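Shikimate dehydrogenase (NADP(+)) (Peptoclostridium difficile, PDB 5DZS) probably catalyses the reversible NADPH-linked reduction of 3-dehydroshikimate to shikimate, a step of chorismate and aromatic amino acid biosynthesis. Local coordinates at residues B[16-20]-B[32-36]; B[115-119]-B[136-142]; B[144-150]-B[161-167]. One frame throughout, in Å; residues are numbered along the deposited sequence.

The three contacts sample both domains of the enzyme. Contact 1 lies at the surface of the substrate-binding domain, about 33 and 34 Å (centre to centre) from contacts 2 and 3, on the opposite side of the chain's centre. Contacts 2 and 3, both partly buried, share the nucleotide-binding domain and touch: helix 128-139, whose end belongs to contact 2, leads through a short turn into strand 144-149 of contact 3, and F137 packs on L145. Their chemistry differs accordingly. Contact 1 joins helix to strand by ring stacking and water bridges, contact 2 sets a turn against a helix end through one backbone hydrogen bond and a valine, and contact 3 is a regular parallel-strand ladder closed by an arginine-tyrosine stack.

Contact 1 (B[16-20]-B[32-36]); sequences SPQIH and AYKNF
A helix-on-strand contact at the surface of the substrate-binding domain joins helix 16-27 to strand 31-37, the second and third elements of the beta-alpha-beta unit that begins with strand 2-8. The first turn of the helix (16-20, with H20 N bonded to S16 O at 2.9 Å) runs almost antiparallel to the extended segment 32-36: the short axes come within 7.5 Å at 172°, and the CA atoms of P17 and K34 are 5.6 Å apart. Y33 has the largest share of the buried surface (107 Å²). With chi1 t, its side chain reaches across to the helix, where the H20 ring (chi1 m) lies in an offset stack on it, centroids 4.0 Å apart and planes at 8°. H20 CB adds a CH-pi contact to the Y33 ring, and P17 CB packs 4.0 Å from Y33 CD1. The polar ends are held from outside: Y33 OH bonds N59, H20 ND1 bonds Q244 of helix 233-248, and N35 OD1, 3.4 Å from P17 CG, bonds S14. S16 and S14 are predicted shikimate-binding residues, so the contact lies beside the probable substrate site. Two waters, not direct hydrogen bonds, bridge the segments. One lies 2.8 Å from S16 OG and donates to Y33 OH at 3.0 Å; the other donates to P17 O at 2.9 Å and to Y33 O at 2.7 Å.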
loop_
_atom_site.group_PDB
_atom_site.type_symbol
_atom_site.label_atom_id
_atom_site.label_comp_id
_atom_site.label_asym_id
_atom_site.label_seq_id
_atom_site.Cartn_x
_atom_site.Cartn_y
_atom_site.Cartn_z
ATOM N N SER B 16 2.699 12.334 18.285
ATOM C CA SER B 16 2.625 12.066 16.836
ATOM C C SER B 16 3.123 13.205 15.948
ATOM O O SER B 16 3.808 12.946 14.962
ATOM C CB SER B 16 1.218 11.617 16.410
ATOM O OG SER B 16 0.985 10.319 16.936
ATOM N N PRO B 17 2.783 14.463 16.253
ATOM C CA PRO B 17 3.311 15.486 15.368
ATOM C C PRO B 17 4.849 15.512 15.328
ATOM O O PRO B 17 5.413 15.673 14.262
ATOM C CB PRO B 17 2.713 16.789 15.927
ATOM C CG PRO B 17 1.437 16.345 16.586
ATOM C CD PRO B 17 1.796 15.019 17.208
ATOM N N GLN B 18 5.510 15.282 16.457
ATOM C CA GLN B 18 6.974 15.261 16.495
ATOM C C GLN B 18 7.524 14.072 15.699
ATOM O O GLN B 18 8.504 14.213 14.967
ATOM C CB GLN B 18 7.478 15.202 17.939
ATOM C CG GLN B 18 8.996 15.263 18.040
ATOM C CD GLN B 18 9.526 15.181 19.464
ATOM O OE1 GLN B 18 8.804 14.824 20.398
ATOM N NE2 GLN B 18 10.808 15.505 19.631
ATOM N N ILE B 19 6.913 12.890 15.848
ATOM C CA ILE B 19 7.356 11.732 15.100
ATOM C C ILE B 19 7.245 11.996 13.608
ATOM O O ILE B 19 8.188 11.759 12.848
ATOM C CB ILE B 19 6.544 10.454 15.469
ATOM C CG1 ILE B 19 6.820 10.047 16.928
ATOM C CG2 ILE B 19 6.856 9.329 14.485
ATOM C CD1 ILE B 19 5.947 8.905 17.434
ATOM N N HIS B 20 6.069 12.440 13.146
ATOM C CA HIS B 20 5.884 12.712 11.726
ATOM C C HIS B 20 6.839 13.779 11.192
ATOM O O HIS B 20 7.328 13.649 10.078
ATOM C CB HIS B 20 4.417 13.040 11.403
ATOM C CG HIS B 20 3.514 11.844 11.460
ATOM N ND1 HIS B 20 3.302 11.025 10.382
ATOM C CD2 HIS B 20 2.770 11.338 12.466
ATOM C CE1 HIS B 20 2.460 10.068 10.711
ATOM N NE2 HIS B 20 2.112 10.237 11.973
ATOM N N ALA B 32 3.881 18.830 6.294
ATOM C CA ALA B 32 3.727 19.256 7.678
ATOM C C ALA B 32 2.550 18.581 8.346
ATOM O O ALA B 32 1.578 18.246 7.659
ATOM C CB ALA B 32 3.640 20.764 7.756
ATOM N N TYR B 33 2.660 18.365 9.664
ATOM C CA TYR B 33 1.665 17.612 10.433
ATOM C C TYR B 33 1.327 18.325 11.724
ATOM O O TYR B 33 2.207 18.739 12.458
ATOM C CB TYR B 33 2.260 16.227 10.743
ATOM C CG TYR B 33 1.352 15.158 11.373
ATOM C CD1 TYR B 33 0.961 15.246 12.690
ATOM C CD2 TYR B 33 0.994 14.052 10.660
ATOM C CE1 TYR B 33 0.184 14.240 13.267
ATOM C CE2 TYR B 33 0.239 13.030 11.212
ATOM C CZ TYR B 33 -0.141 13.132 12.513
ATOM O OH TYR B 33 -0.876 12.064 13.054
ATOM N N LYS B 34 0.036 18.493 11.989
ATOM C CA LYS B 34 -0.379 19.095 13.248
ATOM C C LYS B 34 -1.556 18.368 13.877
ATOM O O LYS B 34 -2.206 17.554 13.240
ATOM C CB LYS B 34 -0.672 20.576 13.118
ATOM C CG LYS B 34 -2.019 20.917 12.537
ATOM C CD LYS B 34 -2.248 22.435 12.583
ATOM C CE LYS B 34 -3.671 22.755 12.266
ATOM N NZ LYS B 34 -4.612 22.544 13.415
ATOM N N ASN B 35 -1.856 18.677 15.108
ATOM C CA ASN B 35 -3.051 18.155 15.749
ATOM C C ASN B 35 -4.300 18.842 15.228
ATOM O O ASN B 35 -4.314 20.071 15.040
ATOM C CB ASN B 35 -2.980 18.405 17.266
ATOM C CG ASN B 35 -1.998 17.478 17.986
ATOM O OD1 ASN B 35 -1.785 16.351 17.586
ATOM N ND2 ASN B 35 -1.382 17.996 19.042
ATOM N N PHE B 36 -5.363 18.048 15.078
ATOM C CA PHE B 36 -6.689 18.514 14.729
ATOM C C PHE B 36 -7.655 18.072 15.854
ATOM O O PHE B 36 -8.319 17.051 15.739
ATOM C CB PHE B 36 -7.217 17.951 13.407
ATOM C CG PHE B 36 -6.471 18.375 12.174
ATOM C CD1 PHE B 36 -6.354 19.720 11.829
ATOM C CD2 PHE B 36 -5.937 17.438 11.311
ATOM C CE1 PHE B 36 -5.718 20.095 10.649
ATOM C CE2 PHE B 36 -5.283 17.834 10.138
ATOM C CZ PHE B 36 -5.194 19.150 9.809
HETATM O O HOH W 1 -0.936 9.848 15.022
HETATM O O HOH W 2 4.786 18.268 13.255
#

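Contact 2 (B[115-119]-B[136-142]); sequences DVQGK and YFIDSGI
V116 forms the apolar centre of this contact, in which the turn leading into strand 120-124 meets the Schellman motif that ends helix 128-139, just before the chain enters strand 144-149; these three elements form a beta-alpha-beta unit of the Rossmann-like nucleotide-binding domain. The V116 side chain (chi1 m) points toward the helix end: CG1 lies 3.6 Å from F137 CE1, at the edge of that ring, and 4.3 Å from Y136 CE2, while CB is 4.2 Å from I142 CD1. F109 of helix 101-111 also packs on V116 and Y136, and I142 (chi1 t, chi2 p) brings its CD1 within 4.1 Å of K119 CB. Around this centre the backbones turn. V116 to K119 form a type II beta turn, closed by K119 N to V116 O at 3.0 Å, with G118 at phi 64°, a value that favours glycine. In the other segment the helix ends at D139, S140 is the first residue to leave helical angles, and G141 (phi 80°, psi 33°) is the C-prime residue: I142 N bonds F137 O at 3.1 Å, and G141 N makes a weak bond to I138 O at 3.3 Å. The CA atoms of Q117 and G141 come to 4.7 Å. One hydrogen bond crosses between the turns, G118 N to G141 O at 2.8 Å and 164°, so each glycine supplies one end of it. At the polar edge, S140 OG turns back to Y136 O (3.0 Å), and a water donates to S140 O at 2.8 Å and, weakly, to D115 OD1 at 3.4 Å.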
loop_
_atom_site.group_PDB
_atom_site.type_symbol
_atom_site.label_atom_id
_atom_site.label_comp_id
_atom_site.label_asym_id
_atom_site.label_seq_id
_atom_site.Cartn_x
_atom_site.Cartn_y
_atom_site.Cartn_z
ATOM N N ASP B 115 6.706 -13.872 21.854
ATOM C CA ASP B 115 5.948 -14.813 21.038
ATOM C C ASP B 115 4.696 -15.146 21.835
ATOM O O ASP B 115 4.795 -15.611 22.966
ATOM C CB ASP B 115 6.779 -16.078 20.781
ATOM C CG ASP B 115 6.061 -17.098 19.911
ATOM O OD1 ASP B 115 5.128 -16.728 19.167
ATOM O OD2 ASP B 115 6.451 -18.287 19.970
ATOM N N VAL B 116 3.524 -14.912 21.256
ATOM C CA VAL B 116 2.261 -15.153 21.964
ATOM C C VAL B 116 1.716 -16.568 21.739
ATOM O O VAL B 116 0.693 -16.942 22.314
ATOM C CB VAL B 116 1.180 -14.107 21.579
ATOM C CG1 VAL B 116 1.747 -12.692 21.671
ATOM C CG2 VAL B 116 0.644 -14.346 20.182
ATOM N N GLN B 117 2.405 -17.337 20.897
ATOM C CA GLN B 117 2.025 -18.720 20.587
ATOM C C GLN B 117 1.758 -19.542 21.845
ATOM O O GLN B 117 2.616 -19.647 22.715
ATOM C CB GLN B 117 3.146 -19.389 19.777
ATOM C CG GLN B 117 2.968 -20.880 19.520
ATOM C CD GLN B 117 1.724 -21.203 18.715
ATOM O OE1 GLN B 117 1.269 -20.398 17.906
ATOM N NE2 GLN B 117 1.178 -22.399 18.920
ATOM N N GLY B 118 0.561 -20.119 21.928
ATOM C CA GLY B 118 0.171 -20.965 23.054
ATOM C C GLY B 118 0.103 -20.297 24.418
ATOM O O GLY B 118 0.062 -20.982 25.442
ATOM N N LYS B 119 0.067 -18.965 24.448
ATOM C CA LYS B 119 0.027 -18.252 25.724
ATOM C C LYS B 119 -1.377 -17.810 26.130
ATOM O O LYS B 119 -2.347 -18.016 25.404
ATOM C CB LYS B 119 0.988 -17.073 25.690
ATOM C CG LYS B 119 2.429 -17.532 25.594
ATOM C CD LYS B 119 3.401 -16.385 25.727
ATOM C CE LYS B 119 4.830 -16.903 25.654
ATOM N NZ LYS B 119 5.820 -15.793 25.626
ATOM N N TYR B 136 -4.736 -9.611 16.275
ATOM C CA TYR B 136 -3.336 -10.025 16.261
ATOM C C TYR B 136 -3.093 -11.261 17.122
ATOM O O TYR B 136 -2.479 -12.232 16.658
ATOM C CB TYR B 136 -2.427 -8.879 16.720
ATOM C CG TYR B 136 -1.005 -9.319 16.929
ATOM C CD1 TYR B 136 -0.158 -9.510 15.855
ATOM C CD2 TYR B 136 -0.521 -9.569 18.202
ATOM C CE1 TYR B 136 1.146 -9.928 16.046
ATOM C CE2 TYR B 136 0.778 -9.996 18.409
ATOM C CZ TYR B 136 1.609 -10.171 17.331
ATOM O OH TYR B 136 2.910 -10.603 17.551
ATOM N N PHE B 137 -3.552 -11.229 18.373
ATOM C CA PHE B 137 -3.357 -12.372 19.275
ATOM C C PHE B 137 -3.943 -13.687 18.714
ATOM O O PHE B 137 -3.298 -14.735 18.784
ATOM C CB PHE B 137 -3.958 -12.114 20.672
ATOM C CG PHE B 137 -3.144 -11.199 21.566
ATOM C CD1 PHE B 137 -1.783 -11.386 21.755
ATOM C CD2 PHE B 137 -3.777 -10.230 22.331
ATOM C CE1 PHE B 137 -1.063 -10.567 22.620
ATOM C CE2 PHE B 137 -3.068 -9.413 23.201
ATOM C CZ PHE B 137 -1.713 -9.575 23.346
ATOM N N ILE B 138 -5.161 -13.630 18.178
ATOM C CA ILE B 138 -5.830 -14.817 17.619
ATOM C C ILE B 138 -5.082 -15.375 16.412
ATOM O O ILE B 138 -4.931 -16.590 16.274
ATOM C CB ILE B 138 -7.281 -14.516 17.180
ATOM C CG1 ILE B 138 -8.145 -14.069 18.371
ATOM C CG2 ILE B 138 -7.903 -15.736 16.510
ATOM C CD1 ILE B 138 -8.453 -15.152 19.382
ATOM N N ASP B 139 -4.641 -14.489 15.528
ATOM C CA ASP B 139 -3.886 -14.910 14.354
ATOM C C ASP B 139 -2.545 -15.516 14.745
ATOM O O ASP B 139 -2.026 -16.384 14.044
ATOM C CB ASP B 139 -3.631 -13.726 13.421
ATOM C CG ASP B 139 -4.888 -13.225 12.733
ATOM O OD1 ASP B 139 -5.954 -13.890 12.790
ATOM O OD2 ASP B 139 -4.803 -12.154 12.106
ATOM N N SER B 140 -1.983 -15.058 15.863
ATOM C CA SER B 140 -0.668 -15.527 16.313
ATOM C C SER B 140 -0.698 -16.793 17.171
ATOM O O SER B 140 0.326 -17.176 17.735
ATOM C CB SER B 140 0.060 -14.413 17.062
ATOM O OG SER B 140 0.256 -13.286 16.230
ATOM N N GLY B 141 -1.857 -17.431 17.284
ATOM C CA GLY B 141 -1.958 -18.702 18.019
ATOM C C GLY B 141 -2.035 -18.604 19.532
ATOM O O GLY B 141 -1.523 -19.473 20.243
ATOM N N ILE B 142 -2.664 -17.540 20.026
ATOM C CA ILE B 142 -2.867 -17.374 21.454
ATOM C C ILE B 142 -3.744 -18.547 21.902
ATOM O O ILE B 142 -4.683 -18.934 21.197
ATOM C CB ILE B 142 -3.554 -16.010 21.766
ATOM C CG1 ILE B 142 -3.529 -15.685 23.262
ATOM C CG2 ILE B 142 -4.979 -15.975 21.226
ATOM C CD1 ILE B 142 -2.178 -15.235 23.769
HETATM O O HOH W 3 2.885 -16.781 16.644
#

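Contact 3 (B[144-150]-B[161-167]); sequences KLYVSTR and KAILIDY. With SO4 (sulfate ion), chain E.
Y167, I163 and I165 bury the most surface where strand 163-166, outermost in the parallel sheet of the Rossmann-like nucleotide-binding domain, pairs with strand 144-149. The strand axes approach to 4.5 Å at a signed angle of -34°. Y146 lies beside I163, V147 beside L164 and S148 beside I165. I163 and I165 carry the ladder: I163 N bonds L145 O (2.8 Å) and V147 N bonds I163 O (2.9 Å), then I165 N bonds V147 O (3.0 Å) and T149 N bonds I165 O (2.9 Å). On the sheet face shared with S148, Y146 CD2 packs 3.9 Å from I163 CB and 3.8 Å from I165 CG2. Y167 (chi1 m) closes the C-terminal end. S148 OG, buried without a hydrogen-bond partner in the model, sits over one ring face, 3.3 Å from Y167 CD1; the guanidinium of R150 lies flat on the other, its CZ 3.6 Å from the Y167 ring centroid, and R150 NH1 bonds P194 O. A sulfate, probably from the crystallisation liquor, accepts a hydrogen bond from T149 OG1 at O4 (2.7 Å) and a weak one from R150 N at O2 (3.3 Å), and is also hydrogen-bonded to T126 OG1. The end of strand 144-149, with T126, thus holds an anion, consistent with recognition of the 2'-phosphate of NADP(H), which the end of this domain's second strand binds in shikimate dehydrogenases.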
loop_
_atom_site.group_PDB
_atom_site.type_symbol
_atom_site.label_atom_id
_atom_site.label_comp_id
_atom_site.label_asym_id
_atom_site.label_seq_id
_atom_site.Cartn_x
_atom_site.Cartn_y
_atom_site.Cartn_z
ATOM N N LYS B 144 -5.431 -18.805 25.029
ATOM C CA LYS B 144 -6.590 -18.291 25.748
ATOM C C LYS B 144 -6.553 -16.768 25.689
ATOM O O LYS B 144 -5.533 -16.184 26.020
ATOM C CB LYS B 144 -6.487 -18.741 27.208
ATOM C CG LYS B 144 -7.709 -18.499 28.084
ATOM C CD LYS B 144 -8.821 -19.496 27.805
ATOM C CE LYS B 144 -9.877 -19.437 28.895
ATOM N NZ LYS B 144 -11.011 -20.364 28.651
ATOM N N LEU B 145 -7.653 -16.138 25.275
ATOM C CA LEU B 145 -7.732 -14.666 25.198
ATOM C C LEU B 145 -8.966 -14.096 25.902
ATOM O O LEU B 145 -10.105 -14.482 25.603
ATOM C CB LEU B 145 -7.743 -14.199 23.739
ATOM C CG LEU B 145 -7.776 -12.676 23.544
ATOM C CD1 LEU B 145 -6.532 -12.018 24.132
ATOM C CD2 LEU B 145 -7.921 -12.315 22.078
ATOM N N TYR B 146 -8.728 -13.182 26.842
ATOM C CA TYR B 146 -9.794 -12.485 27.547
ATOM C C TYR B 146 -9.729 -11.003 27.178
ATOM O O TYR B 146 -8.652 -10.468 26.925
ATOM C CB TYR B 146 -9.621 -12.569 29.062
ATOM C CG TYR B 146 -9.524 -13.953 29.684
ATOM C CD1 TYR B 146 -8.297 -14.600 29.792
ATOM C CD2 TYR B 146 -10.640 -14.571 30.236
ATOM C CE1 TYR B 146 -8.187 -15.849 30.384
ATOM C CE2 TYR B 146 -10.540 -15.819 30.840
ATOM C CZ TYR B 146 -9.314 -16.451 30.907
ATOM O OH TYR B 146 -9.216 -17.690 31.507
ATOM N N VAL B 147 -10.885 -10.351 27.153
ATOM C CA VAL B 147 -10.965 -8.908 26.948
ATOM C C VAL B 147 -11.778 -8.395 28.129
ATOM O O VAL B 147 -12.907 -8.842 28.338
ATOM C CB VAL B 147 -11.643 -8.527 25.623
ATOM C CG1 VAL B 147 -11.757 -7.015 25.503
ATOM C CG2 VAL B 147 -10.859 -9.095 24.452
ATOM N N SER B 148 -11.191 -7.497 28.916
ATOM C CA SER B 148 -11.850 -6.964 30.119
ATOM C C SER B 148 -12.502 -5.609 29.884
ATOM O O SER B 148 -11.894 -4.712 29.305
ATOM C CB SER B 148 -10.842 -6.847 31.260
ATOM O OG SER B 148 -11.498 -6.558 32.484
ATOM N N THR B 149 -13.741 -5.467 30.348
ATOM C CA THR B 149 -14.505 -4.231 30.197
ATOM C C THR B 149 -15.140 -3.883 31.542
ATOM O O THR B 149 -15.342 -4.767 32.380
ATOM C CB THR B 149 -15.578 -4.379 29.092
ATOM O OG1 THR B 149 -16.220 -3.120 28.858
ATOM C CG2 THR B 149 -16.619 -5.440 29.458
ATOM N N ARG B 150 -15.437 -2.602 31.759
ATOM C CA ARG B 150 -16.056 -2.170 33.018
ATOM C C ARG B 150 -17.467 -2.739 33.180
ATOM O O ARG B 150 -17.876 -3.089 34.288
ATOM C CB ARG B 150 -16.092 -0.643 33.115
ATOM C CG ARG B 150 -14.724 0.018 33.141
ATOM C CD ARG B 150 -13.874 -0.402 34.336
ATOM N NE ARG B 150 -12.543 0.209 34.274
ATOM C CZ ARG B 150 -11.553 -0.033 35.130
ATOM N NH1 ARG B 150 -10.384 0.577 34.980
ATOM N NH2 ARG B 150 -11.722 -0.884 36.127
ATOM N N LYS B 161 -13.885 -16.897 20.199
ATOM C CA LYS B 161 -12.790 -17.496 20.959
ATOM C C LYS B 161 -12.376 -16.590 22.126
ATOM O O LYS B 161 -11.921 -17.077 23.161
ATOM C CB LYS B 161 -11.593 -17.771 20.048
ATOM C CG LYS B 161 -10.377 -18.337 20.764
ATOM C CD LYS B 161 -9.280 -18.724 19.785
ATOM C CE LYS B 161 -8.005 -19.125 20.511
ATOM N NZ LYS B 161 -8.224 -20.257 21.454
ATOM N N ALA B 162 -12.527 -15.279 21.953
ATOM C CA ALA B 162 -12.191 -14.328 23.014
ATOM C C ALA B 162 -13.291 -14.320 24.081
ATOM O O ALA B 162 -14.479 -14.375 23.757
ATOM C CB ALA B 162 -12.003 -12.936 22.436
ATOM N N ILE B 163 -12.895 -14.257 25.349
ATOM C CA ILE B 163 -13.854 -14.261 26.457
ATOM C C ILE B 163 -14.019 -12.871 27.073
ATOM O O ILE B 163 -13.061 -12.271 27.553
ATOM C CB ILE B 163 -13.422 -15.252 27.557
ATOM C CG1 ILE B 163 -13.136 -16.620 26.936
ATOM C CG2 ILE B 163 -14.490 -15.350 28.644
ATOM C CD1 ILE B 163 -12.554 -17.619 27.902
ATOM N N LEU B 164 -15.250 -12.373 27.061
ATOM C CA LEU B 164 -15.545 -11.072 27.631
ATOM C C LEU B 164 -15.687 -11.223 29.140
ATOM O O LEU B 164 -16.465 -12.062 29.617
ATOM C CB LEU B 164 -16.842 -10.512 27.044
ATOM C CG LEU B 164 -17.217 -9.099 27.503
ATOM C CD1 LEU B 164 -16.245 -8.080 26.922
ATOM C CD2 LEU B 164 -18.649 -8.759 27.108
ATOM N N ILE B 165 -14.922 -10.424 29.884
ATOM C CA ILE B 165 -14.969 -10.430 31.343
ATOM C C ILE B 165 -15.022 -9.008 31.867
ATOM O O ILE B 165 -14.823 -8.057 31.110
ATOM C CB ILE B 165 -13.730 -11.120 31.965
ATOM C CG1 ILE B 165 -12.441 -10.365 31.591
ATOM C CG2 ILE B 165 -13.656 -12.576 31.522
ATOM C CD1 ILE B 165 -11.197 -10.906 32.261
ATOM N N ASP B 166 -15.318 -8.867 33.158
ATOM C CA ASP B 166 -15.278 -7.557 33.806
ATOM C C ASP B 166 -14.075 -7.558 34.746
ATOM O O ASP B 166 -13.431 -8.591 34.931
ATOM C CB ASP B 166 -16.598 -7.180 34.504
ATOM C CG ASP B 166 -16.940 -8.080 35.671
ATOM O OD1 ASP B 166 -16.046 -8.731 36.249
ATOM O OD2 ASP B 166 -18.133 -8.109 36.030
ATOM N N TYR B 167 -13.773 -6.406 35.330
ATOM C CA TYR B 167 -12.585 -6.262 36.175
ATOM C C TYR B 167 -12.662 -7.053 37.493
ATOM O O TYR B 167 -11.638 -7.284 38.147
ATOM C CB TYR B 167 -12.271 -4.773 36.397
ATOM C CG TYR B 167 -11.679 -4.094 35.168
ATOM C CD1 TYR B 167 -12.461 -3.816 34.049
ATOM C CD2 TYR B 167 -10.337 -3.733 35.129
ATOM C CE1 TYR B 167 -11.919 -3.196 32.925
ATOM C CE2 TYR B 167 -9.788 -3.118 34.010
ATOM C CZ TYR B 167 -10.583 -2.850 32.912
ATOM O OH TYR B 167 -10.038 -2.229 31.796
HETATM S S SO4 E . -13.604 -0.589 28.897
HETATM O O1 SO4 E . -12.585 -1.414 29.585
HETATM O O2 SO4 E . -14.510 -0.010 29.913
HETATM O O3 SO4 E . -12.931 0.492 28.136
HETATM O O4 SO4 E . -14.386 -1.418 27.953
HETATM O O HOH W 4 -15.804 -3.938 35.930
#